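Local coordinates for putative uncharacterized protein TTHA0988 (Thermus thermophilus, PDB 3OEP) that is of unknown function but is homologous to KipI and KipA, combines cyclophilin-like domains in one chain, and is not the allophanate hydrolase it was once taken for, at residues 115-123 and 241-249; 133-141 and 165-173. All coordinates share one frame; numbering follows the deposited sequence.

How the interactions relate
Interactions 1 and 2 lie with their centres about 20 Å apart and their nearest atoms about 5 Å apart, without touching. Both involve the same seven-stranded sheet of the first carboxyltransferase-type region: residues 115-123 run off the end of strand 112-117, and 165-173 include strand 169-174. Along the chain the order is 115-123, 133-141, 165-173, 241-249, so interaction 2 falls wholly within the span bridged by interaction 1. Interaction 2 is local, fastening a long loop to a strand of its own sheet. Interaction 1 is buried nearer the middle of the molecule and joins the parts of the single polypeptide that probably correspond to KipI and KipA.

Interaction 1 (115-123 and 241-249); sequences YALGFTPGF and LGGHLGLAR
A type II beta turn, Thr120 to Phe123, follows strand 112-117 of the cyclophilin-like sheet and meets the short 3-10 segment 243-245, so that the probable KipI-like part of the chain touches the probable KipA-like part. Gly122 N donates to Leu245 O across 3.0 Å, with an angle of 158° at the hydrogen and the donor tilted somewhat from the carbonyl plane. Pro121 suits the second place of the turn, where its ring fixes phi, and Gly122 suits the third, where phi is positive. The same Leu245 O also receives a CA-H...O contact from Pro121 CA at 3.5 Å.

Beside this bond the backbones come unusually close, Gly118 CA lying 3.4 Å from Gly246 CA. Both residues have positive phi, and a CB on either would run into the opposing main chain, which explains glycine at both places. A water lies between Gly118 O and Gly246 O, 2.8 Å from each, and Gly118 O also accepts from Ser462 OG, a residue of the second half of the chain.

Apolar side chains flank the backbone contact. Leu117 turns CG anti to its own N (chi1 -169°), which lays it alongside Leu245, the two pointing the same way with CD2 to CD2 4.0 Å. Within the turn, Pro121 CG rests 3.5 Å from Gly246 O and 4.2 Å from Leu247 CD2.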
ATOM      1  N   TYR A 115     -16.657 -10.021  -4.940  1.00 12.03           N
ATOM      2  CA  TYR A 115     -17.195  -8.670  -4.753  1.00 13.94           C
ATOM      3  C   TYR A 115     -16.113  -7.608  -4.548  1.00 15.99           C
ATOM      4  O   TYR A 115     -16.349  -6.425  -4.783  1.00 16.09           O
ATOM      5  CB  TYR A 115     -18.154  -8.643  -3.565  1.00 12.01           C
ATOM      6  CG  TYR A 115     -19.531  -9.135  -3.917  1.00 13.41           C
ATOM      7  CD1 TYR A 115     -19.831 -10.489  -3.893  1.00 14.90           C
ATOM      8  CD2 TYR A 115     -20.523  -8.244  -4.303  1.00 15.56           C
ATOM      9  CE1 TYR A 115     -21.097 -10.943  -4.223  1.00 14.99           C
ATOM     10  CE2 TYR A 115     -21.801  -8.694  -4.634  1.00 17.35           C
ATOM     11  CZ  TYR A 115     -22.073 -10.046  -4.593  1.00 19.14           C
ATOM     12  OH  TYR A 115     -23.329 -10.505  -4.924  1.00 21.98           O
ATOM     13  N   ALA A 116     -14.946  -8.031  -4.078  1.00 15.07           N
ATOM     14  CA  ALA A 116     -13.823  -7.135  -3.857  1.00 14.95           C
ATOM     15  C   ALA A 116     -12.559  -7.967  -3.909  1.00 15.42           C
ATOM     16  O   ALA A 116     -12.590  -9.171  -3.686  1.00 13.51           O
ATOM     17  CB  ALA A 116     -13.940  -6.437  -2.515  1.00 15.89           C
ATOM     18  N   LEU A 117     -11.451  -7.309  -4.217  1.00 16.62           N
ATOM     19  CA  LEU A 117     -10.188  -7.983  -4.374  1.00 15.59           C
ATOM     20  C   LEU A 117      -9.136  -7.055  -3.843  1.00 18.34           C
ATOM     21  O   LEU A 117      -9.108  -5.882  -4.202  1.00 20.11           O
ATOM     22  CB  LEU A 117      -9.919  -8.278  -5.848  1.00 19.09           C
ATOM     23  CG  LEU A 117      -8.762  -9.212  -6.198  1.00 20.47           C
ATOM     24  CD1 LEU A 117      -9.104 -10.643  -5.836  1.00 19.36           C
ATOM     25  CD2 LEU A 117      -8.457  -9.114  -7.685  1.00 23.78           C
ATOM     26  N   GLY A 118      -8.300  -7.562  -2.956  1.00 17.89           N
ATOM     27  CA  GLY A 118      -7.069  -6.864  -2.630  1.00 19.73           C
ATOM     28  C   GLY A 118      -6.886  -6.364  -1.216  1.00 22.45           C
ATOM     29  O   GLY A 118      -6.098  -5.445  -0.999  1.00 25.40           O
ATOM     30  N   PHE A 119      -7.554  -6.972  -0.236  1.00 19.53           N
ATOM     31  CA  PHE A 119      -7.255  -6.630   1.160  1.00 22.24           C
ATOM     32  C   PHE A 119      -5.740  -6.758   1.401  1.00 21.97           C
ATOM     33  O   PHE A 119      -5.115  -5.929   2.074  1.00 21.86           O
ATOM     34  CB  PHE A 119      -8.036  -7.519   2.123  1.00 23.28           C
ATOM     35  CG  PHE A 119      -7.879  -7.121   3.556  1.00 26.80           C
ATOM     36  CD1 PHE A 119      -6.987  -7.792   4.383  1.00 32.91           C
ATOM     37  CD2 PHE A 119      -8.603  -6.053   4.075  1.00 31.09           C
ATOM     38  CE1 PHE A 119      -6.833  -7.414   5.715  1.00 33.61           C
ATOM     39  CE2 PHE A 119      -8.453  -5.669   5.398  1.00 32.71           C
ATOM     40  CZ  PHE A 119      -7.569  -6.350   6.219  1.00 35.25           C
ATOM     41  N   THR A 120      -5.174  -7.829   0.857  1.00 19.95           N
ATOM     42  CA  THR A 120      -3.756  -7.899   0.506  1.00 19.07           C
ATOM     43  C   THR A 120      -3.769  -8.258  -0.978  1.00 17.22           C
ATOM     44  O   THR A 120      -4.796  -8.714  -1.478  1.00 16.92           O
ATOM     45  CB  THR A 120      -2.997  -8.966   1.326  1.00 20.56           C
ATOM     46  OG1 THR A 120      -3.558 -10.262   1.091  1.00 21.17           O
ATOM     47  CG2 THR A 120      -3.072  -8.660   2.819  1.00 21.59           C
ATOM     48  N   PRO A 121      -2.656  -8.048  -1.700  1.00 15.96           N
ATOM     49  CA  PRO A 121      -2.697  -8.307  -3.142  1.00 15.59           C
ATOM     50  C   PRO A 121      -3.303  -9.671  -3.517  1.00 15.66           C
ATOM     51  O   PRO A 121      -2.877 -10.703  -3.010  1.00 16.53           O
ATOM     52  CB  PRO A 121      -1.224  -8.203  -3.543  1.00 17.74           C
ATOM     53  CG  PRO A 121      -0.701  -7.161  -2.613  1.00 17.61           C
ATOM     54  CD  PRO A 121      -1.388  -7.413  -1.299  1.00 17.23           C
ATOM     55  N   GLY A 122      -4.327  -9.649  -4.368  1.00 15.09           N
ATOM     56  CA  GLY A 122      -4.956 -10.877  -4.861  1.00 15.26           C
ATOM     57  C   GLY A 122      -5.980 -11.541  -3.953  1.00 15.72           C
ATOM     58  O   GLY A 122      -6.580 -12.542  -4.347  1.00 16.45           O
ATOM     59  N   PHE A 123      -6.202 -10.983  -2.761  1.00 14.01           N
ATOM     60  CA  PHE A 123      -7.145 -11.541  -1.764  1.00 13.18           C
ATOM     61  C   PHE A 123      -8.589 -11.304  -2.208  1.00 13.81           C
ATOM     62  O   PHE A 123      -9.025 -10.156  -2.260  1.00 13.89           O
ATOM     63  CB  PHE A 123      -6.912 -10.834  -0.421  1.00 12.14           C
ATOM     64  CG  PHE A 123      -7.517 -11.527   0.787  1.00 16.54           C
ATOM     65  CD1 PHE A 123      -8.829 -11.975   0.796  1.00 24.61           C
ATOM     66  CD2 PHE A 123      -6.770 -11.664   1.947  1.00 24.48           C
ATOM     67  CE1 PHE A 123      -9.367 -12.591   1.927  1.00 25.85           C
ATOM     68  CE2 PHE A 123      -7.303 -12.273   3.076  1.00 25.64           C
ATOM     69  CZ  PHE A 123      -8.601 -12.743   3.061  1.00 20.86           C
ATOM     70  N   LEU A 241      -3.143   2.729 -10.849  1.00 14.92           N
ATOM     71  CA  LEU A 241      -4.174   1.905 -11.493  1.00 16.78           C
ATOM     72  C   LEU A 241      -4.086   0.431 -11.075  1.00 17.90           C
ATOM     73  O   LEU A 241      -4.469  -0.460 -11.834  1.00 19.37           O
ATOM     74  CB  LEU A 241      -4.119   2.056 -13.021  1.00 17.40           C
ATOM     75  CG  LEU A 241      -4.293   3.493 -13.536  1.00 18.41           C
ATOM     76  CD1 LEU A 241      -3.942   3.580 -15.015  1.00 23.12           C
ATOM     77  CD2 LEU A 241      -5.699   4.002 -13.289  1.00 18.84           C
ATOM     78  N   GLY A 242      -3.599   0.189  -9.859  1.00 17.14           N
ATOM     79  CA  GLY A 242      -3.461  -1.173  -9.331  1.00 17.81           C
ATOM     80  C   GLY A 242      -4.273  -1.470  -8.083  1.00 16.63           C
ATOM     81  O   GLY A 242      -4.236  -2.589  -7.573  1.00 14.99           O
ATOM     82  N   GLY A 243      -5.007  -0.482  -7.577  1.00 15.14           N
ATOM     83  CA  GLY A 243      -5.782  -0.659  -6.352  1.00 13.97           C
ATOM     84  C   GLY A 243      -6.845  -1.738  -6.436  1.00 15.29           C
ATOM     85  O   GLY A 243      -7.162  -2.390  -5.438  1.00 16.10           O
ATOM     86  N   HIS A 244      -7.391  -1.940  -7.631  1.00 13.89           N
ATOM     87  CA  HIS A 244      -8.399  -2.976  -7.850  1.00 15.02           C
ATOM     88  C   HIS A 244      -7.840  -4.398  -7.672  1.00 14.67           C
ATOM     89  O   HIS A 244      -8.606  -5.364  -7.596  1.00 19.15           O
ATOM     90  CB  HIS A 244      -9.049  -2.813  -9.236  1.00 16.55           C
ATOM     91  CG  HIS A 244      -8.147  -3.154 -10.385  1.00 17.29           C
ATOM     92  ND1 HIS A 244      -7.096  -2.353 -10.779  1.00 20.47           N
ATOM     93  CD2 HIS A 244      -8.152  -4.211 -11.231  1.00 20.32           C
ATOM     94  CE1 HIS A 244      -6.489  -2.905 -11.816  1.00 21.65           C
ATOM     95  NE2 HIS A 244      -7.113  -4.031 -12.113  1.00 21.37           N
ATOM     96  N   LEU A 245      -6.517  -4.516  -7.615  1.00 14.19           N
ATOM     97  CA  LEU A 245      -5.843  -5.793  -7.384  1.00 15.10           C
ATOM     98  C   LEU A 245      -5.240  -5.890  -5.989  1.00 15.70           C
ATOM     99  O   LEU A 245      -4.662  -6.918  -5.642  1.00 16.64           O
ATOM    100  CB  LEU A 245      -4.726  -5.978  -8.406  1.00 15.05           C
ATOM    101  CG  LEU A 245      -5.145  -5.934  -9.876  1.00 19.85           C
ATOM    102  CD1 LEU A 245      -3.892  -5.850 -10.755  1.00 23.83           C
ATOM    103  CD2 LEU A 245      -6.003  -7.136 -10.224  1.00 25.80           C
ATOM    104  N   GLY A 246      -5.349  -4.823  -5.199  1.00 13.79           N
ATOM    105  CA  GLY A 246      -4.725  -4.775  -3.881  1.00 13.60           C
ATOM    106  C   GLY A 246      -3.327  -4.192  -3.846  1.00 14.57           C
ATOM    107  O   GLY A 246      -2.651  -4.287  -2.827  1.00 15.61           O
ATOM    108  N   LEU A 247      -2.885  -3.593  -4.953  1.00 14.26           N
ATOM    109  CA  LEU A 247      -1.534  -3.056  -5.042  1.00 13.88           C
ATOM    110  C   LEU A 247      -1.502  -1.621  -4.546  1.00 14.93           C
ATOM    111  O   LEU A 247      -2.237  -0.766  -5.042  1.00 15.30           O
ATOM    112  CB  LEU A 247      -1.022  -3.142  -6.480  1.00 13.61           C
ATOM    113  CG  LEU A 247      -0.867  -4.565  -7.012  1.00 16.41           C
ATOM    114  CD1 LEU A 247      -0.662  -4.545  -8.521  1.00 22.67           C
ATOM    115  CD2 LEU A 247       0.266  -5.290  -6.301  1.00 17.79           C
ATOM    116  N   ALA A 248      -0.655  -1.368  -3.552  1.00 16.08           N
ATOM    117  CA  ALA A 248      -0.546  -0.046  -2.934  1.00 17.16           C
ATOM    118  C   ALA A 248       0.074   0.968  -3.891  1.00 15.67           C
ATOM    119  O   ALA A 248       0.765   0.599  -4.843  1.00 15.51           O
ATOM    120  CB  ALA A 248       0.289  -0.134  -1.653  1.00 18.51           C
ATOM    121  N   ARG A 249      -0.171   2.247  -3.622  1.00 15.35           N
ATOM    122  CA  ARG A 249       0.442   3.332  -4.377  1.00 16.27           C
ATOM    123  C   ARG A 249       1.963   3.264  -4.267  1.00 13.97           C
ATOM    124  O   ARG A 249       2.676   3.421  -5.258  1.00 15.50           O
ATOM    125  CB  ARG A 249      -0.047   4.677  -3.833  1.00 17.52           C
ATOM    126  CG  ARG A 249       0.595   5.905  -4.458  1.00 19.44           C
ATOM    127  CD  ARG A 249       0.453   5.943  -5.965  1.00 20.60           C
ATOM    128  NE  ARG A 249      -0.853   5.467  -6.391  1.00 26.99           N
ATOM    129  CZ  ARG A 249      -1.997   6.123  -6.226  1.00 26.91           C
ATOM    130  NH1 ARG A 249      -2.028   7.318  -5.637  1.00 32.66           N
ATOM    131  NH2 ARG A 249      -3.131   5.567  -6.643  1.00 28.83           N
TER
HETATM  132  O   HOH W   1      -9.173  -3.270  -3.808  1.00 17.25           O
HETATM  133  O   HOH W   2      -3.810  -4.071  -0.298  1.00 15.14           O

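Interaction 2 (133-141 and 165-173); sequences LRLPRKPHP and PGGWNLLGT
Pro136 O is gripped by two donors: the amide of Asn169, whose ND2 lies 3.0 Å away, and a water. The amide bond is nearly straight, 176° at the hydrogen, and Pro136 O lies in the plane of the Asn169 amide, yet ND2 approaches from 49° above the plane of the Pro136 carbonyl. The water that donates to Pro136 O also donates to Asn169 OD1, while a second water donates to OD1 and accepts from Lys138 NZ. Since ND2 gives a further hydrogen bond to Val152 O, both ends of the amide are engaged and its rotation is fixed. Leu135 meets it from the opposite direction, with CG in the crowded position (chi1 89°) and CD2 3.3 Å from Asn169 ND2. An alanine in place of Asn169 would probably leave Pro136 O without its amide donor and open a gap beside Leu135 CD2.

The amide belongs to strand 169-174 of the cyclophilin-like sheet, which carries a classic beta bulge at Leu171 and Gly172. Just before this strand, Gly167 O accepts an almost linear bond of 2.7 Å from Lys138 N, in the carbonyl plane. Lys138 runs CB and CG past the same carbonyl, CG 3.4 Å from Gly167 O. Arg137 sets CB against Gly167 O at 3.4 Å, with Trp168 CD1 a little farther off. Beyond these touches the Lys138 chain bends near its end to bring NZ to a salt bridge with Asp88, while Arg137 sends its guanidinium away to Glu434. At the other end Leu133 CD2 reaches Leu171 CD1 at 4.4 Å.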
ATOM      1  N   LEU A 133     -24.021 -21.445   7.348  1.00 13.64           N
ATOM      2  CA  LEU A 133     -22.574 -21.396   7.581  1.00 13.74           C
ATOM      3  C   LEU A 133     -22.088 -20.006   8.015  1.00 13.56           C
ATOM      4  O   LEU A 133     -20.893 -19.789   8.196  1.00 14.84           O
ATOM      5  CB  LEU A 133     -21.834 -21.872   6.326  1.00 14.37           C
ATOM      6  CG  LEU A 133     -20.309 -22.005   6.371  1.00 14.69           C
ATOM      7  CD1 LEU A 133     -19.834 -22.808   7.584  1.00 15.09           C
ATOM      8  CD2 LEU A 133     -19.793 -22.630   5.069  1.00 12.31           C
ATOM      9  N   ARG A 134     -23.014 -19.073   8.225  1.00 13.67           N
ATOM     10  CA  ARG A 134     -22.626 -17.709   8.598  1.00 14.08           C
ATOM     11  C   ARG A 134     -22.321 -17.587  10.086  1.00 16.53           C
ATOM     12  O   ARG A 134     -23.178 -17.849  10.929  1.00 16.99           O
ATOM     13  CB  ARG A 134     -23.717 -16.717   8.196  1.00 15.00           C
ATOM     14  CG  ARG A 134     -23.920 -16.677   6.705  1.00 15.43           C
ATOM     15  CD  ARG A 134     -24.954 -15.662   6.278  1.00 16.07           C
ATOM     16  NE  ARG A 134     -25.293 -15.849   4.873  1.00 15.34           N
ATOM     17  CZ  ARG A 134     -26.273 -15.223   4.234  1.00 21.32           C
ATOM     18  NH1 ARG A 134     -27.035 -14.330   4.868  1.00 23.48           N
ATOM     19  NH2 ARG A 134     -26.492 -15.491   2.951  1.00 19.75           N
ATOM     20  N   LEU A 135     -21.097 -17.184  10.408  1.00 16.73           N
ATOM     21  CA  LEU A 135     -20.758 -16.903  11.794  1.00 19.56           C
ATOM     22  C   LEU A 135     -19.719 -15.794  11.887  1.00 19.34           C
ATOM     23  O   LEU A 135     -18.938 -15.593  10.952  1.00 18.61           O
ATOM     24  CB  LEU A 135     -20.301 -18.168  12.525  1.00 22.60           C
ATOM     25  CG  LEU A 135     -18.832 -18.554  12.505  1.00 23.52           C
ATOM     26  CD1 LEU A 135     -18.563 -19.745  13.439  1.00 19.85           C
ATOM     27  CD2 LEU A 135     -18.415 -18.867  11.075  1.00 25.15           C
ATOM     28  N   PRO A 136     -19.715 -15.066  13.013  1.00 20.21           N
ATOM     29  CA  PRO A 136     -18.841 -13.911  13.130  1.00 21.32           C
ATOM     30  C   PRO A 136     -17.361 -14.268  13.133  1.00 19.83           C
ATOM     31  O   PRO A 136     -16.977 -15.392  13.472  1.00 18.91           O
ATOM     32  CB  PRO A 136     -19.238 -13.295  14.484  1.00 22.91           C
ATOM     33  CG  PRO A 136     -20.555 -13.837  14.800  1.00 25.17           C
ATOM     34  CD  PRO A 136     -20.618 -15.190  14.172  1.00 22.82           C
ATOM     35  N   ARG A 137     -16.544 -13.292  12.761  1.00 22.30           N
ATOM     36  CA  ARG A 137     -15.105 -13.422  12.866  1.00 23.53           C
ATOM     37  C   ARG A 137     -14.685 -13.550  14.330  1.00 24.03           C
ATOM     38  O   ARG A 137     -15.478 -13.312  15.247  1.00 22.95           O
ATOM     39  CB  ARG A 137     -14.409 -12.238  12.183  1.00 25.56           C
ATOM     40  CG  ARG A 137     -14.611 -10.874  12.824  1.00 31.24           C
ATOM     41  CD  ARG A 137     -13.956  -9.793  11.963  1.00 37.98           C
ATOM     42  NE  ARG A 137     -13.600  -8.600  12.734  1.00 43.84           N
ATOM     43  CZ  ARG A 137     -14.401  -7.556  12.956  1.00 50.04           C
ATOM     44  NH1 ARG A 137     -15.643  -7.520  12.476  1.00 52.46           N
ATOM     45  NH2 ARG A 137     -13.955  -6.533  13.679  1.00 52.85           N
ATOM     46  N   LYS A 138     -13.433 -13.937  14.540  1.00 25.22           N
ATOM     47  CA  LYS A 138     -12.916 -14.166  15.884  1.00 27.12           C
ATOM     48  C   LYS A 138     -12.805 -12.841  16.637  1.00 28.92           C
ATOM     49  O   LYS A 138     -12.522 -11.806  16.027  1.00 27.33           O
ATOM     50  CB  LYS A 138     -11.553 -14.860  15.819  1.00 28.41           C
ATOM     51  CG  LYS A 138     -11.606 -16.247  15.186  1.00 29.65           C
ATOM     52  CD  LYS A 138     -10.219 -16.847  15.003  1.00 33.23           C
ATOM     53  CE  LYS A 138      -9.811 -17.701  16.194  1.00 35.83           C
ATOM     54  NZ  LYS A 138     -10.494 -19.026  16.186  1.00 34.84           N
ATOM     55  N   PRO A 139     -13.052 -12.861  17.962  1.00 33.08           N
ATOM     56  CA  PRO A 139     -12.902 -11.652  18.775  1.00 35.72           C
ATOM     57  C   PRO A 139     -11.507 -11.046  18.674  1.00 35.93           C
ATOM     58  O   PRO A 139     -11.370  -9.826  18.624  1.00 38.51           O
ATOM     59  CB  PRO A 139     -13.162 -12.143  20.203  1.00 36.93           C
ATOM     60  CG  PRO A 139     -13.937 -13.392  20.059  1.00 37.41           C
ATOM     61  CD  PRO A 139     -13.563 -14.000  18.747  1.00 33.63           C
ATOM     62  N   HIS A 140     -10.489 -11.903  18.651  1.00 35.79           N
ATOM     63  CA  HIS A 140      -9.110 -11.471  18.490  1.00 35.51           C
ATOM     64  C   HIS A 140      -8.497 -12.182  17.291  1.00 34.33           C
ATOM     65  O   HIS A 140      -8.581 -13.406  17.190  1.00 34.89           O
ATOM     66  CB  HIS A 140      -8.305 -11.786  19.746  1.00 37.46           C
ATOM     67  CG  HIS A 140      -8.856 -11.155  20.987  1.00 41.37           C
ATOM     68  ND1 HIS A 140      -8.883  -9.790  21.178  1.00 45.74           N
ATOM     69  CD2 HIS A 140      -9.405 -11.702  22.098  1.00 45.60           C
ATOM     70  CE1 HIS A 140      -9.423  -9.524  22.354  1.00 46.67           C
ATOM     71  NE2 HIS A 140      -9.748 -10.666  22.933  1.00 47.73           N
ATOM     72  N   PRO A 141      -7.868 -11.420  16.383  1.00 32.58           N
ATOM     73  CA  PRO A 141      -7.273 -12.046  15.205  1.00 31.85           C
ATOM     74  C   PRO A 141      -5.998 -12.828  15.517  1.00 31.25           C
ATOM     75  O   PRO A 141      -5.315 -12.547  16.507  1.00 31.16           O
ATOM     76  CB  PRO A 141      -6.953 -10.855  14.302  1.00 30.99           C
ATOM     77  CG  PRO A 141      -6.709  -9.722  15.247  1.00 34.23           C
ATOM     78  CD  PRO A 141      -7.616  -9.967  16.426  1.00 33.66           C
ATOM     79  N   PRO A 165      -1.947 -11.243   9.324  1.00 29.51           N
ATOM     80  CA  PRO A 165      -2.863 -11.330  10.457  1.00 29.26           C
ATOM     81  C   PRO A 165      -4.290 -11.470   9.956  1.00 27.00           C
ATOM     82  O   PRO A 165      -4.612 -10.981   8.871  1.00 28.61           O
ATOM     83  CB  PRO A 165      -2.676  -9.987  11.178  1.00 29.72           C
ATOM     84  CG  PRO A 165      -1.411  -9.420  10.639  1.00 31.10           C
ATOM     85  CD  PRO A 165      -1.279  -9.931   9.255  1.00 30.48           C
ATOM     86  N   GLY A 166      -5.143 -12.124  10.734  1.00 24.82           N
ATOM     87  CA  GLY A 166      -6.524 -12.317  10.305  1.00 22.61           C
ATOM     88  C   GLY A 166      -7.393 -12.973  11.354  1.00 20.83           C
ATOM     89  O   GLY A 166      -6.937 -13.842  12.098  1.00 20.76           O
ATOM     90  N   GLY A 167      -8.655 -12.554  11.403  1.00 21.16           N
ATOM     91  CA  GLY A 167      -9.606 -13.063  12.381  1.00 20.99           C
ATOM     92  C   GLY A 167     -10.742 -13.873  11.782  1.00 19.60           C
ATOM     93  O   GLY A 167     -11.688 -14.211  12.488  1.00 22.21           O
ATOM     94  N   TRP A 168     -10.660 -14.192  10.494  1.00 19.37           N
ATOM     95  CA  TRP A 168     -11.689 -15.023   9.860  1.00 17.97           C
ATOM     96  C   TRP A 168     -11.529 -16.480  10.295  1.00 17.95           C
ATOM     97  O   TRP A 168     -10.469 -16.886  10.784  1.00 17.73           O
ATOM     98  CB  TRP A 168     -11.663 -14.862   8.334  1.00 18.46           C
ATOM     99  CG  TRP A 168     -12.250 -13.556   7.866  1.00 19.04           C
ATOM    100  CD1 TRP A 168     -12.409 -12.413   8.602  1.00 20.10           C
ATOM    101  CD2 TRP A 168     -12.747 -13.254   6.554  1.00 16.66           C
ATOM    102  NE1 TRP A 168     -12.977 -11.427   7.838  1.00 20.78           N
ATOM    103  CE2 TRP A 168     -13.193 -11.913   6.575  1.00 19.28           C
ATOM    104  CE3 TRP A 168     -12.855 -13.986   5.365  1.00 19.12           C
ATOM    105  CZ2 TRP A 168     -13.738 -11.289   5.454  1.00 20.92           C
ATOM    106  CZ3 TRP A 168     -13.399 -13.363   4.248  1.00 19.97           C
ATOM    107  CH2 TRP A 168     -13.836 -12.026   4.303  1.00 21.67           C
ATOM    108  N   ASN A 169     -12.609 -17.245  10.158  1.00 15.73           N
ATOM    109  CA  ASN A 169     -12.651 -18.624  10.631  1.00 15.13           C
ATOM    110  C   ASN A 169     -12.068 -19.548   9.566  1.00 14.04           C
ATOM    111  O   ASN A 169     -12.607 -19.646   8.463  1.00 14.02           O
ATOM    112  CB  ASN A 169     -14.091 -19.021  10.950  1.00 14.93           C
ATOM    113  CG  ASN A 169     -14.714 -18.146  12.023  1.00 17.58           C
ATOM    114  OD1 ASN A 169     -14.390 -18.275  13.205  1.00 18.96           O
ATOM    115  ND2 ASN A 169     -15.621 -17.247  11.617  1.00 17.04           N
ATOM    116  N   LEU A 170     -10.967 -20.214   9.902  1.00 14.42           N
ATOM    117  CA  LEU A 170     -10.186 -20.981   8.926  1.00 13.65           C
ATOM    118  C   LEU A 170     -10.753 -22.385   8.726  1.00 12.60           C
ATOM    119  O   LEU A 170     -10.745 -23.207   9.649  1.00 13.53           O
ATOM    120  CB  LEU A 170      -8.721 -21.073   9.361  1.00 13.64           C
ATOM    121  CG  LEU A 170      -8.030 -19.767   9.750  1.00 14.45           C
ATOM    122  CD1 LEU A 170      -6.544 -20.038  10.037  1.00 16.32           C
ATOM    123  CD2 LEU A 170      -8.189 -18.696   8.678  1.00 14.86           C
ATOM    124  N   LEU A 171     -11.246 -22.642   7.518  1.00 12.02           N
ATOM    125  CA  LEU A 171     -11.882 -23.913   7.174  1.00 11.78           C
ATOM    126  C   LEU A 171     -10.970 -24.869   6.405  1.00 13.64           C
ATOM    127  O   LEU A 171     -11.159 -26.083   6.461  1.00 13.57           O
ATOM    128  CB  LEU A 171     -13.128 -23.668   6.322  1.00 12.40           C
ATOM    129  CG  LEU A 171     -14.225 -22.797   6.911  1.00 13.42           C
ATOM    130  CD1 LEU A 171     -15.480 -22.906   6.056  1.00 18.19           C
ATOM    131  CD2 LEU A 171     -14.503 -23.206   8.363  1.00 15.29           C
ATOM    132  N   GLY A 172     -10.004 -24.333   5.672  1.00 13.00           N
ATOM    133  CA  GLY A 172      -9.135 -25.183   4.882  1.00 13.05           C
ATOM    134  C   GLY A 172      -8.007 -24.460   4.192  1.00 13.12           C
ATOM    135  O   GLY A 172      -7.667 -23.322   4.539  1.00 12.89           O
ATOM    136  N   THR A 173      -7.434 -25.147   3.209  1.00 12.38           N
ATOM    137  CA  THR A 173      -6.254 -24.700   2.489  1.00 14.15           C
ATOM    138  C   THR A 173      -6.515 -24.798   0.990  1.00 13.82           C
ATOM    139  O   THR A 173      -6.863 -25.863   0.491  1.00 13.89           O
ATOM    140  CB  THR A 173      -5.055 -25.603   2.818  1.00 14.99           C
ATOM    141  OG1 THR A 173      -4.841 -25.629   4.235  1.00 17.18           O
ATOM    142  CG2 THR A 173      -3.792 -25.112   2.113  1.00 16.43           C
TER
HETATM  143  O   HOH W   3     -15.379 -16.743  15.222  1.00 20.12           O
HETATM  144  O   HOH W   4     -13.023 -19.850  14.964  1.00 30.79           O